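Local coordinates for putative uncharacterized protein (Rhodobacter sphaeroides 2.4.1, PDB 3FAC) that is of uncertain function but probably binds zinc and may act as a carbon-sulfur lyase, at residues A[16-19]-A[20-23]; A[88-91]-A[92-96]. One frame throughout, in Å; residues are numbered along the deposited sequence.

Contact 1 of 2, residues A[16-19]-A[20-23]; sequences LLNG and FADA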
ATOM      1  N   LEU A  16       4.975  -8.420   5.983  1.00 33.87           N
ATOM      2  CA  LEU A  16       5.213  -7.148   6.654  1.00 34.22           C
ATOM      3  C   LEU A  16       6.503  -7.153   7.453  1.00 35.03           C
ATOM      4  O   LEU A  16       6.798  -8.108   8.166  1.00 35.47           O
ATOM      5  CB  LEU A  16       4.048  -6.812   7.586  1.00 33.68           C
ATOM      6  CG  LEU A  16       2.662  -6.751   6.946  1.00 33.30           C
ATOM      7  CD1 LEU A  16       1.637  -6.423   8.019  1.00 31.88           C
ATOM      8  CD2 LEU A  16       2.645  -5.709   5.835  1.00 31.63           C
ATOM      9  N   LEU A  17       7.262  -6.071   7.338  1.00 35.91           N
ATOM     10  CA  LEU A  17       8.520  -5.942   8.055  1.00 36.37           C
ATOM     11  C   LEU A  17       8.329  -6.061   9.560  1.00 36.42           C
ATOM     12  O   LEU A  17       8.905  -6.941  10.196  1.00 37.75           O
ATOM     13  CB  LEU A  17       9.174  -4.597   7.741  1.00 37.69           C
ATOM     14  CG  LEU A  17      10.433  -4.274   8.552  1.00 37.86           C
ATOM     15  CD1 LEU A  17      11.513  -5.311   8.270  1.00 38.24           C
ATOM     16  CD2 LEU A  17      10.922  -2.880   8.198  1.00 39.47           C
ATOM     17  N   ASN A  18       7.525  -5.170  10.127  1.00 36.94           N
ATOM     18  CA  ASN A  18       7.288  -5.179  11.563  1.00 37.06           C
ATOM     19  C   ASN A  18       5.800  -5.123  11.875  1.00 36.98           C
ATOM     20  O   ASN A  18       5.332  -4.232  12.582  1.00 37.34           O
ATOM     21  CB  ASN A  18       8.004  -3.992  12.216  1.00 38.79           C
ATOM     22  CG  ASN A  18       8.066  -4.105  13.729  1.00 39.61           C
ATOM     23  OD1 ASN A  18       8.574  -5.091  14.264  1.00 40.81           O
ATOM     24  ND2 ASN A  18       7.554  -3.094  14.424  1.00 37.76           N
ATOM     25  N   GLY A  19       5.060  -6.086  11.337  1.00 37.99           N
ATOM     26  CA  GLY A  19       3.629  -6.143  11.561  1.00 38.31           C
ATOM     27  C   GLY A  19       2.912  -4.825  11.352  1.00 39.14           C
ATOM     28  O   GLY A  19       3.284  -4.024  10.492  1.00 39.93           O
ATOM     29  N   PHE A  20       1.879  -4.603  12.155  1.00 39.93           N
ATOM     30  CA  PHE A  20       1.070  -3.392  12.085  1.00 41.11           C
ATOM     31  C   PHE A  20       1.500  -2.405  13.157  1.00 40.97           C
ATOM     32  O   PHE A  20       0.985  -1.291  13.234  1.00 40.29           O
ATOM     33  CB  PHE A  20      -0.399  -3.754  12.285  1.00 41.83           C
ATOM     34  CG  PHE A  20      -0.888  -4.814  11.344  1.00 41.80           C
ATOM     35  CD1 PHE A  20      -1.283  -4.488  10.052  1.00 42.88           C
ATOM     36  CD2 PHE A  20      -0.924  -6.144  11.742  1.00 41.68           C
ATOM     37  CE1 PHE A  20      -1.705  -5.471   9.167  1.00 41.49           C
ATOM     38  CE2 PHE A  20      -1.343  -7.136  10.865  1.00 42.47           C
ATOM     39  CZ  PHE A  20      -1.736  -6.797   9.573  1.00 41.61           C
ATOM     40  N   ALA A  21       2.451  -2.828  13.979  1.00 42.29           N
ATOM     41  CA  ALA A  21       2.963  -2.006  15.063  1.00 43.87           C
ATOM     42  C   ALA A  21       3.260  -0.566  14.657  1.00 44.71           C
ATOM     43  O   ALA A  21       3.098   0.351  15.462  1.00 45.72           O
ATOM     44  CB  ALA A  21       4.215  -2.647  15.642  1.00 43.90           C
ATOM     45  N   ASP A  22       3.688  -0.364  13.415  1.00 46.03           N
ATOM     46  CA  ASP A  22       4.021   0.978  12.950  1.00 48.44           C
ATOM     47  C   ASP A  22       3.152   1.524  11.822  1.00 48.30           C
ATOM     48  O   ASP A  22       3.623   2.312  11.002  1.00 48.18           O
ATOM     49  CB  ASP A  22       5.493   1.031  12.527  1.00 50.99           C
ATOM     50  CG  ASP A  22       5.852  -0.054  11.531  1.00 53.12           C
ATOM     51  OD1 ASP A  22       5.214  -0.118  10.455  1.00 55.02           O
ATOM     52  OD2 ASP A  22       6.774  -0.845  11.824  1.00 54.66           O
ATOM     53  N   ALA A  23       1.886   1.119  11.782  1.00 48.53           N
ATOM     54  CA  ALA A  23       0.972   1.598  10.749  1.00 48.73           C
ATOM     55  C   ALA A  23       0.689   3.083  10.977  1.00 48.77           C
ATOM     56  O   ALA A  23       0.021   3.454  11.941  1.00 48.29           O
ATOM     57  CB  ALA A  23      -0.325   0.802  10.787  1.00 47.93           C
TER

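Contact 2 of 2, residues A[88-91]-A[92-96]; sequences YGVN and VAILE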
ATOM      1  N   TYR A  88       8.248  -0.863   0.718  1.00 37.72           N
ATOM      2  CA  TYR A  88       6.962  -0.718   0.067  1.00 35.96           C
ATOM      3  C   TYR A  88       5.985  -0.263   1.138  1.00 34.82           C
ATOM      4  O   TYR A  88       6.138  -0.606   2.307  1.00 35.79           O
ATOM      5  CB  TYR A  88       6.471  -2.057  -0.489  1.00 36.69           C
ATOM      6  CG  TYR A  88       7.023  -2.475  -1.831  1.00 35.99           C
ATOM      7  CD1 TYR A  88       6.825  -1.694  -2.968  1.00 36.13           C
ATOM      8  CD2 TYR A  88       7.678  -3.694  -1.979  1.00 36.82           C
ATOM      9  CE1 TYR A  88       7.261  -2.126  -4.225  1.00 36.02           C
ATOM     10  CE2 TYR A  88       8.115  -4.135  -3.225  1.00 36.58           C
ATOM     11  CZ  TYR A  88       7.902  -3.350  -4.343  1.00 35.90           C
ATOM     12  OH  TYR A  88       8.318  -3.801  -5.575  1.00 34.66           O
ATOM     13  N   GLY A  89       4.993   0.518   0.735  1.00 32.29           N
ATOM     14  CA  GLY A  89       3.976   0.965   1.662  1.00 29.04           C
ATOM     15  C   GLY A  89       2.741   0.217   1.213  1.00 27.29           C
ATOM     16  O   GLY A  89       2.308   0.377   0.074  1.00 28.30           O
ATOM     17  N   VAL A  90       2.179  -0.613   2.086  1.00 25.49           N
ATOM     18  CA  VAL A  90       1.005  -1.399   1.725  1.00 22.34           C
ATOM     19  C   VAL A  90      -0.280  -0.925   2.388  1.00 22.02           C
ATOM     20  O   VAL A  90      -0.281  -0.515   3.550  1.00 23.28           O
ATOM     21  CB  VAL A  90       1.207  -2.890   2.081  1.00 21.75           C
ATOM     22  CG1 VAL A  90      -0.003  -3.706   1.637  1.00 20.37           C
ATOM     23  CG2 VAL A  90       2.459  -3.416   1.420  1.00 20.74           C
ATOM     24  N   ASN A  91      -1.372  -0.992   1.636  1.00 19.47           N
ATOM     25  CA  ASN A  91      -2.688  -0.604   2.129  1.00 18.24           C
ATOM     26  C   ASN A  91      -3.169  -1.730   3.061  1.00 18.31           C
ATOM     27  O   ASN A  91      -3.534  -2.814   2.594  1.00 17.35           O
ATOM     28  CB  ASN A  91      -3.650  -0.460   0.946  1.00 17.61           C
ATOM     29  CG  ASN A  91      -4.941   0.251   1.314  1.00 17.88           C
ATOM     30  OD1 ASN A  91      -5.474   0.082   2.408  1.00 18.43           O
ATOM     31  ND2 ASN A  91      -5.460   1.040   0.382  1.00 16.65           N
ATOM     32  N   VAL A  92      -3.164  -1.477   4.368  1.00 16.36           N
ATOM     33  CA  VAL A  92      -3.591  -2.483   5.345  1.00 16.89           C
ATOM     34  C   VAL A  92      -5.003  -3.018   5.082  1.00 15.52           C
ATOM     35  O   VAL A  92      -5.294  -4.181   5.351  1.00 14.53           O
ATOM     36  CB  VAL A  92      -3.550  -1.925   6.805  1.00 16.48           C
ATOM     37  CG1 VAL A  92      -2.172  -1.351   7.116  1.00 18.01           C
ATOM     38  CG2 VAL A  92      -4.629  -0.870   6.999  1.00 16.19           C
ATOM     39  N   ALA A  93      -5.873  -2.166   4.551  1.00 13.97           N
ATOM     40  CA  ALA A  93      -7.247  -2.558   4.282  1.00 12.27           C
ATOM     41  C   ALA A  93      -7.404  -3.608   3.187  1.00 11.19           C
ATOM     42  O   ALA A  93      -8.454  -4.238   3.080  1.00 12.81           O
ATOM     43  CB  ALA A  93      -8.076  -1.333   3.949  1.00 14.49           C
ATOM     44  N   ILE A  94      -6.385  -3.803   2.360  1.00  8.71           N
ATOM     45  CA  ILE A  94      -6.501  -4.819   1.317  1.00 10.13           C
ATOM     46  C   ILE A  94      -6.055  -6.188   1.846  1.00 10.61           C
ATOM     47  O   ILE A  94      -6.365  -7.224   1.256  1.00 11.01           O
ATOM     48  CB  ILE A  94      -5.666  -4.469   0.042  1.00  9.87           C
ATOM     49  CG1 ILE A  94      -4.168  -4.556   0.334  1.00  7.54           C
ATOM     50  CG2 ILE A  94      -6.030  -3.079  -0.454  1.00  7.05           C
ATOM     51  CD1 ILE A  94      -3.311  -4.537  -0.923  1.00  7.84           C
ATOM     52  N   LEU A  95      -5.330  -6.183   2.962  1.00 10.97           N
ATOM     53  CA  LEU A  95      -4.845  -7.417   3.577  1.00 12.67           C
ATOM     54  C   LEU A  95      -6.012  -8.263   4.081  1.00 12.68           C
ATOM     55  O   LEU A  95      -6.859  -7.781   4.834  1.00 10.81           O
ATOM     56  CB  LEU A  95      -3.899  -7.093   4.740  1.00 14.22           C
ATOM     57  CG  LEU A  95      -2.679  -6.225   4.407  1.00 15.31           C
ATOM     58  CD1 LEU A  95      -1.892  -5.983   5.674  1.00 13.62           C
ATOM     59  CD2 LEU A  95      -1.809  -6.905   3.354  1.00 13.85           C
ATOM     60  N   GLU A  96      -6.041  -9.523   3.657  1.00 13.82           N
ATOM     61  CA  GLU A  96      -7.098 -10.455   4.028  1.00 14.38           C
ATOM     62  C   GLU A  96      -7.250 -10.593   5.536  1.00 14.97           C
ATOM     63  O   GLU A  96      -6.275 -10.826   6.250  1.00 14.84           O
ATOM     64  CB  GLU A  96      -6.828 -11.826   3.396  1.00 13.49           C
ATOM     65  CG  GLU A  96      -7.826 -12.916   3.773  1.00 13.68           C
ATOM     66  CD  GLU A  96      -7.797 -14.101   2.816  1.00 14.67           C
ATOM     67  OE1 GLU A  96      -8.383 -13.989   1.715  1.00 15.49           O
ATOM     68  OE2 GLU A  96      -7.188 -15.141   3.158  1.00 13.32           O
TER

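Contact 1 of 2, residues A[16-19]-A[20-23]
L16 reaches over one face of the F20 ring just where a type I beta turn, F20 to A23, begins in the loop after strand 11-14 of this Gfa-family domain. This is the compact half of the contact. CD1 of L16 makes a CH-pi contact 3.9 Å from the centroid of the F20 ring, 21° off the ring normal and displaced toward CE1 and CZ. A branched aliphatic suits the place because one methyl can rest on the ring. The ring also leans on L95, V98 and L103, and an alanine at F20 would probably open a gap among them and leave the L16 methyl without its aromatic platform.

The other half is loose and more exposed. A21 N gives only a weak hydrogen bond to N18 O (3.5 Å), and N18 and D22 meet mainly by packing, their amide and carboxylate planes 29° apart. G19 joins the halves with a positive phi, and a beta carbon there would clash with F20 N. The turn itself is closed by A23 N bonding to F20 O at 3.0 Å. Chi1 of -167° carries the N18 amide beside the turn, its ND2 3.6 Å from A21 CB, while CB of N18 lies 3.4 Å from D22 OD2.

Contact 2 of 2, residues A[88-91]-A[92-96]
N91 grips the backbone that follows it with two oxygens. Its side-chain OD1 accepts a hydrogen bond from A93 N at 3.1 Å, the donor tilted 21° from the amide's carbonyl plane, while its main-chain O takes the N-H of I94 at 3.0 Å, nearly straight at the hydrogen (160°) though the donor stands well above the carbonyl plane. Asparagine suits the place because its short side chain, with CG anti to the backbone N (chi1 -166°), carries OD1 forward to the chain two residues on. CG2 of I94 crosses N91 at a slant and packs on its CB at 3.8 Å.

The OD1 bond makes this an Asx turn, set near the end of strand 87-91, where residues 92-94 take helical backbone angles without forming a regular helix; a further bond, L95 N to V92 O at 3.1 Å, follows directly. V90, one residue back in the strand and beta-branched as suits it, sets CG1 against CD2 of L95 at 4.1 Å, the two side chains crossing at about a right angle.

Farther out, N91 ND2 bonds to Y76 O, fixing which way the amide is turned. V90 and N91 are held by backbone bonds to A39 and T77 on the flanking strands, and I12 of strand 11-14 packs against both V90 and I94.

How the contacts relate
Contact 1 comes first along the chain, in the loop between strand 11-14 and helix 31-34; contact 2 follows much later, at the end of strand 87-91 in the five-stranded antiparallel sheet. Their centres are about 11 Å apart, yet they meet directly: CE1 of F20 lies 3.5 Å from CD1 of L95, and L16 packs more distantly on the same methyl. Strand 38-42, which neighbours 87-91, joins them again, since L17 bonds through its backbone to T40 and V90 to A39. One contact lies at the surface and the other near the centre of the chain, so apolar packing runs inward from the loop to the sheet within a single Gfa domain.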